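Local coordinates for protein UDP-glucose 6-dehydrogenase (Pyrobaculum islandicum, PDB 3VTF) that binds UDP-glucose and probably oxidises it to UDP-glucuronate, using two molecules of NAD+, at residues 340-345 / 408-413; 348-353 / 374-379. All blocks are in the same frame, centred on the assembly; numbering follows the deposited sequence.

Contact 1 (340-345 / 408-413); sequences GLAFKP and TAWPQY. With UPG (uridine-5'-diphosphate-glucose), chain B.
Trp410 lays one face of its indole against Pro345, whose CA stands 4.2 Å from the centroid of the six-membered ring and almost on its normal, a CH-pi contact. At the edge of the same ring Ala342 CB meets CZ2 at 3.9 Å, while NE1 is taken by Asp373 outside the contact. Thr408 supplies the polar link: OG1 donates to Ala342 O over 2.8 Å, in the carbonyl plane with a C=O...O angle of 156°. OG1 stands beside the backbone N (chi1 -50°), which leaves CG2 anti to it, and that methyl packs on Pro345 N at 3.5 Å. Gly340 passes so close to Thr408 that a CB would run into Thr408 N. Beyond this seam, Phe343 O accepts a 2.8 Å hydrogen bond from O3C of the UDP-glucose ribose, and Lys344, extended beyond CG, brings NZ to 2.6 Å from phosphate oxygen O2A, with Glu179 O as its second partner. Two loops at the carboxyl ends of neighbouring parallel strands, 335-339 and 403-406, thus meet beside the nucleotide, the usual place for a binding site in a Rossmann-like alpha/beta domain.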
ATOM      1  N   GLY A 340       8.331  25.936  -7.530  1.00 25.56           N
ATOM      2  CA  GLY A 340       8.950  24.692  -7.048  1.00 24.22           C
ATOM      3  C   GLY A 340       9.576  23.935  -8.245  1.00 28.55           C
ATOM      4  O   GLY A 340       8.883  23.634  -9.203  1.00 27.09           O
ATOM      5  N   LEU A 341      10.897  23.696  -8.196  1.00 26.16           N
ATOM      6  CA  LEU A 341      11.575  22.998  -9.240  1.00 25.17           C
ATOM      7  C   LEU A 341      12.325  21.809  -8.634  1.00 27.89           C
ATOM      8  O   LEU A 341      12.589  20.853  -9.343  1.00 28.91           O
ATOM      9  CB  LEU A 341      12.587  23.929  -9.908  1.00 26.23           C
ATOM     10  CG  LEU A 341      11.963  25.102 -10.647  1.00 29.79           C
ATOM     11  CD1 LEU A 341      13.012  26.118 -11.087  1.00 27.52           C
ATOM     12  CD2 LEU A 341      11.121  24.662 -11.849  1.00 28.09           C
ATOM     13  N   ALA A 342      12.790  21.915  -7.378  1.00 26.33           N
ATOM     14  CA  ALA A 342      13.398  20.751  -6.703  1.00 28.43           C
ATOM     15  C   ALA A 342      12.384  19.599  -6.699  1.00 28.66           C
ATOM     16  O   ALA A 342      11.183  19.841  -6.623  1.00 24.55           O
ATOM     17  CB  ALA A 342      13.774  21.079  -5.268  1.00 26.69           C
ATOM     18  N   PHE A 343      12.836  18.351  -6.715  1.00 24.27           N
ATOM     19  CA  PHE A 343      11.907  17.214  -6.858  1.00 28.32           C
ATOM     20  C   PHE A 343      11.120  16.952  -5.579  1.00 29.35           C
ATOM     21  O   PHE A 343      10.062  16.312  -5.598  1.00 27.23           O
ATOM     22  CB  PHE A 343      12.671  15.936  -7.291  1.00 24.53           C
ATOM     23  CG  PHE A 343      13.262  15.117  -6.168  1.00 25.60           C
ATOM     24  CD1 PHE A 343      12.585  14.052  -5.655  1.00 26.47           C
ATOM     25  CD2 PHE A 343      14.539  15.350  -5.740  1.00 30.76           C
ATOM     26  CE1 PHE A 343      13.142  13.219  -4.697  1.00 31.35           C
ATOM     27  CE2 PHE A 343      15.120  14.551  -4.769  1.00 34.07           C
ATOM     28  CZ  PHE A 343      14.434  13.480  -4.243  1.00 30.84           C
ATOM     29  N   LYS A 344      11.630  17.485  -4.479  1.00 26.95           N
ATOM     30  CA  LYS A 344      10.867  17.604  -3.247  1.00 29.57           C
ATOM     31  C   LYS A 344      11.477  18.736  -2.407  1.00 28.75           C
ATOM     32  O   LYS A 344      12.541  19.281  -2.796  1.00 34.19           O
ATOM     33  CB  LYS A 344      10.919  16.336  -2.450  1.00 28.00           C
ATOM     34  CG  LYS A 344      12.355  15.921  -2.103  1.00 30.60           C
ATOM     35  CD  LYS A 344      12.212  14.731  -1.214  1.00 38.20           C
ATOM     36  CE  LYS A 344      13.483  14.569  -0.426  1.00 39.59           C
ATOM     37  NZ  LYS A 344      13.338  13.286   0.308  1.00 46.36           N
ATOM     38  N   PRO A 345      10.802  19.128  -1.277  1.00 31.65           N
ATOM     39  CA  PRO A 345      11.327  20.238  -0.485  1.00 30.80           C
ATOM     40  C   PRO A 345      12.682  19.926   0.174  1.00 35.06           C
ATOM     41  O   PRO A 345      13.001  18.773   0.490  1.00 29.08           O
ATOM     42  CB  PRO A 345      10.264  20.414   0.637  1.00 31.51           C
ATOM     43  CG  PRO A 345       8.979  19.888   0.026  1.00 33.25           C
ATOM     44  CD  PRO A 345       9.490  18.662  -0.723  1.00 33.03           C
ATOM     45  N   THR A 408       6.237  22.084  -5.859  1.00 22.10           N
ATOM     46  CA  THR A 408       6.944  21.561  -4.695  1.00 19.49           C
ATOM     47  C   THR A 408       6.486  22.391  -3.476  1.00 22.66           C
ATOM     48  O   THR A 408       6.439  23.587  -3.541  1.00 26.43           O
ATOM     49  CB  THR A 408       8.452  21.822  -4.821  1.00 26.68           C
ATOM     50  OG1 THR A 408       8.926  21.395  -6.097  1.00 27.65           O
ATOM     51  CG2 THR A 408       9.262  21.087  -3.704  1.00 24.21           C
ATOM     52  N   ALA A 409       6.033  21.735  -2.443  1.00 22.99           N
ATOM     53  CA  ALA A 409       5.449  22.444  -1.282  1.00 27.31           C
ATOM     54  C   ALA A 409       6.590  22.930  -0.379  1.00 26.52           C
ATOM     55  O   ALA A 409       6.767  22.424   0.694  1.00 25.15           O
ATOM     56  CB  ALA A 409       4.538  21.511  -0.505  1.00 30.41           C
ATOM     57  N   TRP A 410       7.391  23.895  -0.853  1.00 26.21           N
ATOM     58  CA  TRP A 410       8.407  24.535   0.038  1.00 32.07           C
ATOM     59  C   TRP A 410       7.600  25.229   1.172  1.00 34.22           C
ATOM     60  O   TRP A 410       6.629  25.893   0.845  1.00 29.75           O
ATOM     61  CB  TRP A 410       9.176  25.578  -0.750  1.00 28.45           C
ATOM     62  CG  TRP A 410      10.219  24.931  -1.607  1.00 35.50           C
ATOM     63  CD1 TRP A 410      10.147  24.553  -2.953  1.00 30.66           C
ATOM     64  CD2 TRP A 410      11.565  24.564  -1.153  1.00 33.36           C
ATOM     65  NE1 TRP A 410      11.314  23.972  -3.344  1.00 33.54           N
ATOM     66  CE2 TRP A 410      12.219  23.951  -2.285  1.00 38.00           C
ATOM     67  CE3 TRP A 410      12.266  24.720   0.054  1.00 37.94           C
ATOM     68  CZ2 TRP A 410      13.551  23.499  -2.209  1.00 37.79           C
ATOM     69  CZ3 TRP A 410      13.603  24.285   0.125  1.00 38.17           C
ATOM     70  CH2 TRP A 410      14.227  23.689  -0.990  1.00 35.48           C
ATOM     71  N   PRO A 411       8.006  25.089   2.466  1.00 31.97           N
ATOM     72  CA  PRO A 411       7.283  25.759   3.566  1.00 34.52           C
ATOM     73  C   PRO A 411       7.065  27.251   3.316  1.00 36.49           C
ATOM     74  O   PRO A 411       5.950  27.749   3.646  1.00 33.09           O
ATOM     75  CB  PRO A 411       8.169  25.472   4.811  1.00 40.58           C
ATOM     76  CG  PRO A 411       8.844  24.145   4.458  1.00 39.43           C
ATOM     77  CD  PRO A 411       9.138  24.280   2.981  1.00 35.35           C
ATOM     78  N   GLN A 412       8.017  27.956   2.674  1.00 30.11           N
ATOM     79  CA  GLN A 412       7.742  29.372   2.427  1.00 35.10           C
ATOM     80  C   GLN A 412       6.545  29.637   1.503  1.00 36.25           C
ATOM     81  O   GLN A 412       6.038  30.780   1.378  1.00 32.33           O
ATOM     82  CB  GLN A 412       8.974  30.095   1.888  1.00 37.62           C
ATOM     83  CG  GLN A 412       9.374  29.823   0.439  1.00 37.84           C
ATOM     84  CD  GLN A 412      10.823  30.281   0.168  1.00 45.08           C
ATOM     85  OE1 GLN A 412      11.754  29.796   0.835  1.00 45.74           O
ATOM     86  NE2 GLN A 412      11.022  31.195  -0.791  1.00 35.61           N
ATOM     87  N   TYR A 413       6.114  28.629   0.768  1.00 29.28           N
ATOM     88  CA  TYR A 413       4.971  28.784  -0.123  1.00 30.08           C
ATOM     89  C   TYR A 413       3.632  28.908   0.620  1.00 28.69           C
ATOM     90  O   TYR A 413       2.680  29.438   0.105  1.00 26.63           O
ATOM     91  CB  TYR A 413       4.938  27.712  -1.218  1.00 26.45           C
ATOM     92  CG  TYR A 413       6.074  27.808  -2.217  1.00 26.37           C
ATOM     93  CD1 TYR A 413       6.876  28.928  -2.287  1.00 26.22           C
ATOM     94  CD2 TYR A 413       6.338  26.768  -3.085  1.00 27.80           C
ATOM     95  CE1 TYR A 413       7.900  29.015  -3.193  1.00 27.33           C
ATOM     96  CE2 TYR A 413       7.360  26.849  -3.992  1.00 25.54           C
ATOM     97  CZ  TYR A 413       8.135  27.964  -4.036  1.00 27.95           C
ATOM     98  OH  TYR A 413       9.139  28.027  -4.939  1.00 30.50           O
TER
HETATM   99  N1  UPG B1001       6.027  12.150  -2.972  1.00 23.90           N
HETATM  100  C2  UPG B1001       4.650  12.321  -3.302  1.00 23.29           C
HETATM  101  N3  UPG B1001       3.725  12.039  -2.382  1.00 22.31           N
HETATM  102  C4  UPG B1001       4.103  11.517  -1.154  1.00 24.34           C
HETATM  103  C5  UPG B1001       5.478  11.301  -0.789  1.00 23.78           C
HETATM  104  C6  UPG B1001       6.428  11.605  -1.786  1.00 22.90           C
HETATM  105  O2  UPG B1001       4.282  12.764  -4.437  1.00 22.06           O
HETATM  106  O4  UPG B1001       3.182  11.211  -0.325  1.00 22.33           O
HETATM  107  C1C UPG B1001       6.974  12.465  -4.068  1.00 22.68           C
HETATM  108  C2C UPG B1001       8.015  13.453  -3.581  1.00 25.70           C
HETATM  109  O2C UPG B1001       7.616  14.806  -3.786  1.00 23.54           O
HETATM  110  C3C UPG B1001       9.235  13.098  -4.459  1.00 25.06           C
HETATM  111  C4C UPG B1001       9.102  11.592  -4.692  1.00 21.74           C
HETATM  112  O4C UPG B1001       7.756  11.268  -4.279  1.00 23.46           O
HETATM  113  O3C UPG B1001       9.066  13.698  -5.771  1.00 24.60           O
HETATM  114  C5C UPG B1001      10.088  10.748  -3.850  1.00 26.48           C
HETATM  115  O5C UPG B1001      10.111  11.300  -2.528  1.00 26.47           O
HETATM  116  PA  UPG B1001      11.119  10.615  -1.363  1.00 30.73           P
HETATM  117  O1A UPG B1001      10.695   9.139  -1.073  1.00 25.13           O
HETATM  118  O2A UPG B1001      11.323  11.662  -0.238  1.00 33.07           O
HETATM  119  O3A UPG B1001      12.520  10.788  -2.138  1.00 29.60           O
HETATM  120  PB  UPG B1001      13.839   9.819  -2.259  1.00 31.34           P
HETATM  121  O1B UPG B1001      14.999  10.567  -1.654  1.00 32.13           O
HETATM  122  O2B UPG B1001      13.772   9.680  -3.801  1.00 33.54           O
HETATM  123  O3B UPG B1001      13.683   8.493  -1.386  1.00 28.67           O
HETATM  124  C1' UPG B1001      13.266   7.237  -2.004  1.00 28.03           C
HETATM  125  C2' UPG B1001      12.783   6.338  -0.887  1.00 26.37           C
HETATM  126  C3' UPG B1001      14.013   5.902  -0.055  1.00 27.25           C
HETATM  127  C4' UPG B1001      15.011   5.218  -1.020  1.00 28.37           C
HETATM  128  C5' UPG B1001      15.516   6.310  -2.045  1.00 27.96           C
HETATM  129  C6' UPG B1001      16.494   5.827  -3.139  1.00 27.79           C
HETATM  130  O2' UPG B1001      11.966   7.313  -0.128  1.00 25.44           O
HETATM  131  O3' UPG B1001      13.549   5.000   0.929  1.00 25.38           O
HETATM  132  O4' UPG B1001      16.152   4.818  -0.230  1.00 29.95           O
HETATM  133  O5' UPG B1001      14.301   6.632  -2.779  1.00 31.91           O
HETATM  134  O6' UPG B1001      16.246   4.432  -3.436  1.00 23.12           O

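Contact 2 (348-353 / 374-379); sequences DDVRES and PMAMEK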
ATOM      1  N   ASP A 348      18.275  20.566  -3.545  1.00 40.16           N
ATOM      2  CA  ASP A 348      18.465  21.390  -4.712  1.00 39.23           C
ATOM      3  C   ASP A 348      18.467  20.502  -5.972  1.00 41.11           C
ATOM      4  O   ASP A 348      18.563  20.988  -7.105  1.00 43.30           O
ATOM      5  CB  ASP A 348      19.692  22.323  -4.603  1.00 48.13           C
ATOM      6  CG  ASP A 348      21.013  21.569  -4.539  1.00 53.95           C
ATOM      7  OD1 ASP A 348      21.000  20.442  -4.030  1.00 44.26           O
ATOM      8  OD2 ASP A 348      22.060  22.127  -4.993  1.00 52.69           O
ATOM      9  N   ASP A 349      18.262  19.232  -5.741  1.00 36.83           N
ATOM     10  CA  ASP A 349      18.135  18.203  -6.790  1.00 34.82           C
ATOM     11  C   ASP A 349      16.874  18.394  -7.659  1.00 34.08           C
ATOM     12  O   ASP A 349      15.735  18.389  -7.124  1.00 32.67           O
ATOM     13  CB  ASP A 349      18.087  16.826  -6.057  1.00 29.09           C
ATOM     14  CG  ASP A 349      18.213  15.648  -6.988  1.00 30.81           C
ATOM     15  OD1 ASP A 349      18.097  15.804  -8.212  1.00 34.02           O
ATOM     16  OD2 ASP A 349      18.435  14.530  -6.479  1.00 32.82           O
ATOM     17  N   VAL A 350      17.046  18.553  -8.973  1.00 29.76           N
ATOM     18  CA  VAL A 350      15.933  18.599  -9.935  1.00 28.71           C
ATOM     19  C   VAL A 350      15.730  17.326 -10.779  1.00 26.29           C
ATOM     20  O   VAL A 350      14.963  17.314 -11.706  1.00 24.42           O
ATOM     21  CB  VAL A 350      16.110  19.822 -10.841  1.00 32.51           C
ATOM     22  CG1 VAL A 350      16.002  21.091  -9.952  1.00 29.52           C
ATOM     23  CG2 VAL A 350      17.456  19.718 -11.538  1.00 31.10           C
ATOM     24  N   ARG A 351      16.423  16.216 -10.462  1.00 25.90           N
ATOM     25  CA  ARG A 351      16.337  15.068 -11.361  1.00 26.20           C
ATOM     26  C   ARG A 351      14.915  14.551 -11.423  1.00 26.15           C
ATOM     27  O   ARG A 351      14.287  14.394 -10.357  1.00 24.75           O
ATOM     28  CB  ARG A 351      17.309  13.937 -10.864  1.00 27.44           C
ATOM     29  CG  ARG A 351      18.808  14.340 -11.130  1.00 31.89           C
ATOM     30  CD  ARG A 351      19.763  13.291 -10.543  1.00 28.27           C
ATOM     31  NE  ARG A 351      19.806  13.375  -9.070  1.00 31.33           N
ATOM     32  CZ  ARG A 351      20.554  12.549  -8.346  1.00 34.18           C
ATOM     33  NH1 ARG A 351      21.264  11.575  -8.946  1.00 33.46           N
ATOM     34  NH2 ARG A 351      20.580  12.629  -7.069  1.00 32.80           N
ATOM     35  N   GLU A 352      14.408  14.349 -12.641  1.00 23.98           N
ATOM     36  CA  GLU A 352      13.019  13.886 -12.857  1.00 25.08           C
ATOM     37  C   GLU A 352      12.000  14.812 -12.118  1.00 25.19           C
ATOM     38  O   GLU A 352      10.928  14.361 -11.715  1.00 25.27           O
ATOM     39  CB  GLU A 352      12.856  12.391 -12.421  1.00 29.45           C
ATOM     40  CG  GLU A 352      13.624  11.404 -13.306  1.00 33.49           C
ATOM     41  CD  GLU A 352      13.239  11.601 -14.774  1.00 46.27           C
ATOM     42  OE1 GLU A 352      12.017  11.617 -15.100  1.00 52.63           O
ATOM     43  OE2 GLU A 352      14.151  11.781 -15.585  1.00 44.33           O
ATOM     44  N   SER A 353      12.338  16.101 -11.966  1.00 24.51           N
ATOM     45  CA  SER A 353      11.485  17.019 -11.147  1.00 25.95           C
ATOM     46  C   SER A 353      10.148  17.184 -11.886  1.00 23.38           C
ATOM     47  O   SER A 353      10.138  17.422 -13.115  1.00 23.99           O
ATOM     48  CB  SER A 353      12.135  18.406 -11.146  1.00 26.72           C
ATOM     49  OG  SER A 353      11.224  19.427 -10.735  1.00 28.87           O
ATOM     50  N   PRO A 374      13.335  27.911  -3.858  1.00 34.59           N
ATOM     51  CA  PRO A 374      14.290  28.528  -2.929  1.00 32.94           C
ATOM     52  C   PRO A 374      15.735  28.023  -3.068  1.00 42.67           C
ATOM     53  O   PRO A 374      16.646  28.729  -2.615  1.00 32.85           O
ATOM     54  CB  PRO A 374      13.758  28.102  -1.543  1.00 31.43           C
ATOM     55  CG  PRO A 374      12.241  27.877  -1.796  1.00 35.40           C
ATOM     56  CD  PRO A 374      12.297  27.145  -3.149  1.00 31.36           C
ATOM     57  N   MET A 375      15.967  26.801  -3.587  1.00 36.85           N
ATOM     58  CA  MET A 375      17.341  26.302  -3.724  1.00 38.19           C
ATOM     59  C   MET A 375      17.739  25.840  -5.122  1.00 42.76           C
ATOM     60  O   MET A 375      18.893  25.919  -5.488  1.00 35.48           O
ATOM     61  CB  MET A 375      17.614  25.185  -2.757  1.00 36.18           C
ATOM     62  CG  MET A 375      17.508  25.603  -1.312  1.00 47.38           C
ATOM     63  SD  MET A 375      17.861  24.150  -0.328  1.00 45.18           S
ATOM     64  CE  MET A 375      19.668  24.098  -0.549  1.00 51.35           C
ATOM     65  N   ALA A 376      16.812  25.347  -5.928  1.00 33.71           N
ATOM     66  CA  ALA A 376      17.242  24.517  -7.072  1.00 33.57           C
ATOM     67  C   ALA A 376      17.382  25.289  -8.368  1.00 33.55           C
ATOM     68  O   ALA A 376      17.436  24.692  -9.435  1.00 31.44           O
ATOM     69  CB  ALA A 376      16.227  23.332  -7.238  1.00 34.50           C
ATOM     70  N   MET A 377      17.427  26.624  -8.327  1.00 35.00           N
ATOM     71  CA  MET A 377      17.247  27.341  -9.608  1.00 32.04           C
ATOM     72  C   MET A 377      18.493  27.219 -10.455  1.00 30.99           C
ATOM     73  O   MET A 377      18.412  27.188 -11.672  1.00 34.65           O
ATOM     74  CB  MET A 377      16.852  28.810  -9.399  1.00 36.37           C
ATOM     75  CG  MET A 377      15.401  28.955  -8.905  1.00 37.04           C
ATOM     76  SD  MET A 377      14.806  30.684  -8.823  1.00 45.04           S
ATOM     77  CE  MET A 377      14.603  30.825 -10.530  1.00 34.57           C
ATOM     78  N   GLU A 378      19.638  27.116  -9.815  1.00 36.61           N
ATOM     79  CA  GLU A 378      20.907  26.993 -10.577  1.00 42.32           C
ATOM     80  C   GLU A 378      20.908  25.638 -11.263  1.00 38.09           C
ATOM     81  O   GLU A 378      21.122  25.529 -12.489  1.00 39.27           O
ATOM     82  CB  GLU A 378      22.157  27.160  -9.677  1.00 43.78           C
ATOM     83  CG  GLU A 378      22.698  28.607  -9.626  1.00 68.53           C
ATOM     84  CD  GLU A 378      22.481  29.496 -10.905  1.00 72.84           C
ATOM     85  OE1 GLU A 378      23.252  29.402 -11.900  1.00 71.46           O
ATOM     86  OE2 GLU A 378      21.545  30.352 -10.912  1.00 78.62           O
ATOM     87  N   LYS A 379      20.567  24.605 -10.495  1.00 35.69           N
ATOM     88  CA  LYS A 379      20.488  23.258 -11.098  1.00 39.06           C
ATOM     89  C   LYS A 379      19.432  23.205 -12.198  1.00 33.04           C
ATOM     90  O   LYS A 379      19.653  22.617 -13.229  1.00 33.46           O
ATOM     91  CB  LYS A 379      20.296  22.192 -10.019  1.00 38.02           C
ATOM     92  CG  LYS A 379      21.559  22.012  -9.193  1.00 44.17           C
ATOM     93  CD  LYS A 379      21.525  20.729  -8.405  1.00 46.44           C
ATOM     94  CE  LYS A 379      22.889  20.072  -8.466  1.00 52.42           C
ATOM     95  NZ  LYS A 379      23.655  20.697  -7.386  1.00 57.30           N
TER
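The loop leading into helix 354-364 of the UDP-binding domain packs here on the N-terminal start of helix 377-384, with Ala376 at the N-cap position. Asp348 and Lys379 form the charged part of the contact. Lys379 NZ donates to Asp348 OD2 across 3.2 Å in a salt bridge, approaching from above the carboxylate, 50° out of its plane. The lysine chain runs along the Asp348 carbonyl, with Lys379 CD 3.2 Å from Asp348 O, and bends at chi3 and chi4 turn the amino group back to the acid. Asp348 CG sits between its own backbone N and carbonyl carbon (chi1 65°), which turns the carboxylate toward Lys379, while Asp348 CB rests on Met375 CB at 4.0 Å. With an alanine here the Lys379 ammonium would probably lose this carboxylate, and the end of its chain would be set free to turn. Val350 adds the apolar part by splitting its methyls: CG1 presses on Ala376 CB at 3.5 Å, and CG2 reaches Lys379 CB at 4.1 Å.

Asp349 turns away from the helix and serves the loop itself. Its OD1 takes Arg351 N at 2.8 Å, closing an Asx turn, and also NE of the same arginine, the two donors coming from opposite faces of the carboxylate. Arg351 NH2 holds Asp349 OD2 at 2.9 Å, so the guanidinium grips the acid side-on and its rotation is limited. Arg351 is predicted to bind NAD+, and here its guanidinium is held by Asp349. A type II turn from Val350 then delivers Ser353 to the N-cap of helix 354-364, where OG meets Val356 N. The contact therefore joins the entrances of two helices, 354-364 and 377-384, which precede and follow strand 368-372 in the chain.

Overall arrangement
Both contacts belong to the UDP-binding domain and lie on the same side of the chain's centre, with their own centres 10 Å apart. In chain order the segments run 340-345, 348-353, 374-379, 408-413, so the pair forming contact 2 falls between the two halves of contact 1. The loop after strand 335-339 supplies the first segment of each, and a backbone link ties the two: Phe343 N lies 2.9 Å from Asp349 O, a probable hydrogen bond. Pro374 of contact 2 packs on Trp410 on the side of the indole opposite Pro345. Loops following strands 335-339, 368-372 and 403-406, adjacent in the parallel sheet, are thereby joined beside UDP-glucose, with contact 1 touching the nucleotide directly.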